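Local coordinates for protein putative efflux transporter (Bacteroides eggerthii, PDB 4L8J) that probably serves as the HlyD-family periplasmic adaptor (membrane-fusion) subunit of an efflux pump, linking the inner-membrane transporter to the outer-membrane channel, at the interface of chains A and B. Coordinates in Å, arbitrary orientation; residue numbers count along the deposited sequence, not the author numbering. Chains: chain A/B, Putative efflux transporter.

The interface of chains A and B. Residues chain A 258-260, 263, 289, 298; chain B 260, 289, 296-298.
An antiparallel strand pairing joins the two chains here, strand 256-259 of chain A lying against strand 297-300 of chain B, with a leucine-valine core beside it on the two-fold axis. A:Val258 uses both backbone polar groups on B:Leu298: its carbonyl O accepts from B:Leu298 N at 2.8 Å, nearly along the C=O axis, while its N gives to B:Leu298 O at 3.1 Å, in the carbonyl plane. One residue past the strand, at the start of 3-10 helix 260-262, A:Leu260 N donates a straight bond (177° at H) to B:Ala296 O, 2.9 Å away, arriving from above the carbonyl plane. With CG anti to the backbone N (chi1 166°), A:Leu260 meets B:Leu260 tip to tip, CD1 to CD1 at 3.6 Å, and sets CD2 against B:Val289 CG2 at 4.0 Å. B:Leu298 crosses A:Val263 obliquely, its CD1 lying 3.7 Å from A:Val263 CG2. Its twin A:Leu298, CG beside the backbone N (chi1 -69°), puts CD1 3.9 Å from B:Leu260 CD1 and also against B:Val289 CG2. An alanine at A:Leu298 would remove CG and both methyls and would probably loosen the packing around B:Leu260 and B:Val289. Strand pairing and apolar core together tie the two copies into the deposited dimer, though the structure alone does not show whether this pairing occurs in the working pump.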
ATOM      1  N   VAL A 258       0.806   3.341 -15.260  1.00 31.84           N
ATOM      2  CA  VAL A 258       1.783   3.842 -16.220  1.00 32.16           C
ATOM      3  C   VAL A 258       3.145   3.854 -15.537  1.00 31.82           C
ATOM      4  O   VAL A 258       3.199   4.229 -14.363  1.00 31.23           O
ATOM      5  CB  VAL A 258       1.491   5.224 -16.886  1.00 38.00           C
ATOM      6  CG1 VAL A 258       0.197   5.219 -17.682  1.00 38.81           C
ATOM      7  CG2 VAL A 258       1.536   6.381 -15.894  1.00 37.53           C
ATOM      8  N   PRO A 259       4.268   3.568 -16.237  1.00 27.95           N
ATOM      9  CA  PRO A 259       5.583   3.727 -15.588  1.00 28.02           C
ATOM     10  C   PRO A 259       5.818   5.180 -15.171  1.00 33.69           C
ATOM     11  O   PRO A 259       5.303   6.116 -15.803  1.00 33.77           O
ATOM     12  CB  PRO A 259       6.570   3.322 -16.697  1.00 29.94           C
ATOM     13  CG  PRO A 259       5.777   2.344 -17.549  1.00 33.19           C
ATOM     14  CD  PRO A 259       4.417   3.043 -17.606  1.00 28.63           C
ATOM     15  N   LEU A 260       6.573   5.381 -14.098  1.00 32.07           N
ATOM     16  CA  LEU A 260       6.914   6.729 -13.639  1.00 31.55           C
ATOM     17  C   LEU A 260       7.612   7.508 -14.772  1.00 33.87           C
ATOM     18  O   LEU A 260       7.321   8.688 -14.969  1.00 33.32           O
ATOM     19  CB  LEU A 260       7.824   6.641 -12.391  1.00 31.75           C
ATOM     20  CG  LEU A 260       8.551   7.899 -11.944  1.00 37.81           C
ATOM     21  CD1 LEU A 260       7.572   8.938 -11.460  1.00 39.12           C
ATOM     22  CD2 LEU A 260       9.579   7.589 -10.860  1.00 42.47           C
ATOM     23  N   VAL A 263       5.646   9.964 -17.113  1.00 29.30           N
ATOM     24  CA  VAL A 263       5.044  11.185 -16.623  1.00 29.64           C
ATOM     25  C   VAL A 263       6.066  12.336 -16.516  1.00 33.69           C
ATOM     26  O   VAL A 263       7.202  12.154 -16.063  1.00 32.38           O
ATOM     27  CB  VAL A 263       4.302  10.915 -15.269  1.00 34.22           C
ATOM     28  CG1 VAL A 263       3.670  12.184 -14.696  1.00 33.99           C
ATOM     29  CG2 VAL A 263       3.236   9.826 -15.431  1.00 33.41           C
ATOM     30  N   VAL A 289      -2.335  12.030 -11.306  1.00 32.37           N
ATOM     31  CA  VAL A 289      -1.670  10.969 -10.573  1.00 32.03           C
ATOM     32  C   VAL A 289      -2.492  10.733  -9.302  1.00 37.40           C
ATOM     33  O   VAL A 289      -2.853  11.696  -8.615  1.00 36.65           O
ATOM     34  CB  VAL A 289      -0.171  11.289 -10.285  1.00 34.87           C
ATOM     35  CG1 VAL A 289       0.486  10.186  -9.446  1.00 34.39           C
ATOM     36  CG2 VAL A 289       0.602  11.489 -11.578  1.00 34.11           C
ATOM     37  N   LEU A 298       6.654  10.363  -3.459  1.00 33.67           N
ATOM     38  CA  LEU A 298       7.449   9.190  -3.816  1.00 31.78           C
ATOM     39  C   LEU A 298       8.273   8.720  -2.620  1.00 36.30           C
ATOM     40  O   LEU A 298       8.745   9.522  -1.803  1.00 34.35           O
ATOM     41  CB  LEU A 298       8.414   9.474  -4.993  1.00 31.06           C
ATOM     42  CG  LEU A 298       7.815   9.718  -6.386  1.00 35.48           C
ATOM     43  CD1 LEU A 298       8.934   9.975  -7.401  1.00 34.81           C
ATOM     44  CD2 LEU A 298       6.959   8.499  -6.863  1.00 35.86           C
TER
ATOM     45  N   LEU B 260       6.398  14.062  -5.678  1.00 32.07           N
ATOM     46  CA  LEU B 260       6.653  13.607  -7.047  1.00 31.55           C
ATOM     47  C   LEU B 260       7.245  14.762  -7.881  1.00 33.87           C
ATOM     48  O   LEU B 260       8.175  14.539  -8.657  1.00 33.32           O
ATOM     49  CB  LEU B 260       5.341  13.090  -7.680  1.00 31.75           C
ATOM     50  CG  LEU B 260       5.306  12.872  -9.184  1.00 37.81           C
ATOM     51  CD1 LEU B 260       6.228  11.747  -9.581  1.00 39.12           C
ATOM     52  CD2 LEU B 260       3.887  12.596  -9.671  1.00 42.47           C
ATOM     53  N   VAL B 289      14.158   5.691  -6.720  1.00 32.37           N
ATOM     54  CA  VAL B 289      12.760   5.654  -6.335  1.00 32.03           C
ATOM     55  C   VAL B 289      12.464   4.214  -5.902  1.00 37.40           C
ATOM     56  O   VAL B 289      12.838   3.270  -6.608  1.00 36.65           O
ATOM     57  CB  VAL B 289      11.814   6.162  -7.465  1.00 34.87           C
ATOM     58  CG1 VAL B 289      10.339   6.040  -7.059  1.00 34.39           C
ATOM     59  CG2 VAL B 289      12.133   7.600  -7.839  1.00 34.11           C
ATOM     60  N   ALA B 296       9.667   1.665 -11.260  1.00 47.86           N
ATOM     61  CA  ALA B 296       8.605   2.372 -10.527  1.00 44.62           C
ATOM     62  C   ALA B 296       7.415   2.705 -11.449  1.00 42.61           C
ATOM     63  O   ALA B 296       7.605   3.174 -12.580  1.00 39.14           O
ATOM     64  CB  ALA B 296       9.152   3.638  -9.882  1.00 44.54           C
ATOM     65  N   ASN B 297       6.203   2.431 -10.942  1.00 37.70           N
ATOM     66  CA  ASN B 297       4.949   2.708 -11.658  0.50 37.33           C
ATOM     67  C   ASN B 297       4.069   3.656 -10.853  1.00 40.38           C
ATOM     68  O   ASN B 297       4.173   3.722  -9.619  1.00 39.50           O
ATOM     69  CB  ASN B 297       4.167   1.426 -11.982  0.50 38.07           C
ATOM     70  CG  ASN B 297       4.880   0.497 -12.920  0.50 50.04           C
ATOM     71  OD1 ASN B 297       4.736   0.570 -14.153  0.50 32.31           O
ATOM     72  ND2 ASN B 297       5.628  -0.428 -12.341  0.50 47.37           N
ATOM     73  N   LEU B 298       3.204   4.414 -11.571  1.00 33.67           N
ATOM     74  CA  LEU B 298       2.258   5.361 -10.985  1.00 31.78           C
ATOM     75  C   LEU B 298       0.823   4.914 -11.248  1.00 36.30           C
ATOM     76  O   LEU B 298       0.505   4.343 -12.300  1.00 34.35           O
ATOM     77  CB  LEU B 298       2.437   6.791 -11.551  1.00 31.06           C
ATOM     78  CG  LEU B 298       3.715   7.564 -11.193  1.00 35.48           C
ATOM     79  CD1 LEU B 298       3.691   8.949 -11.848  1.00 34.81           C
ATOM     80  CD2 LEU B 298       3.869   7.730  -9.646  1.00 35.86           C
TER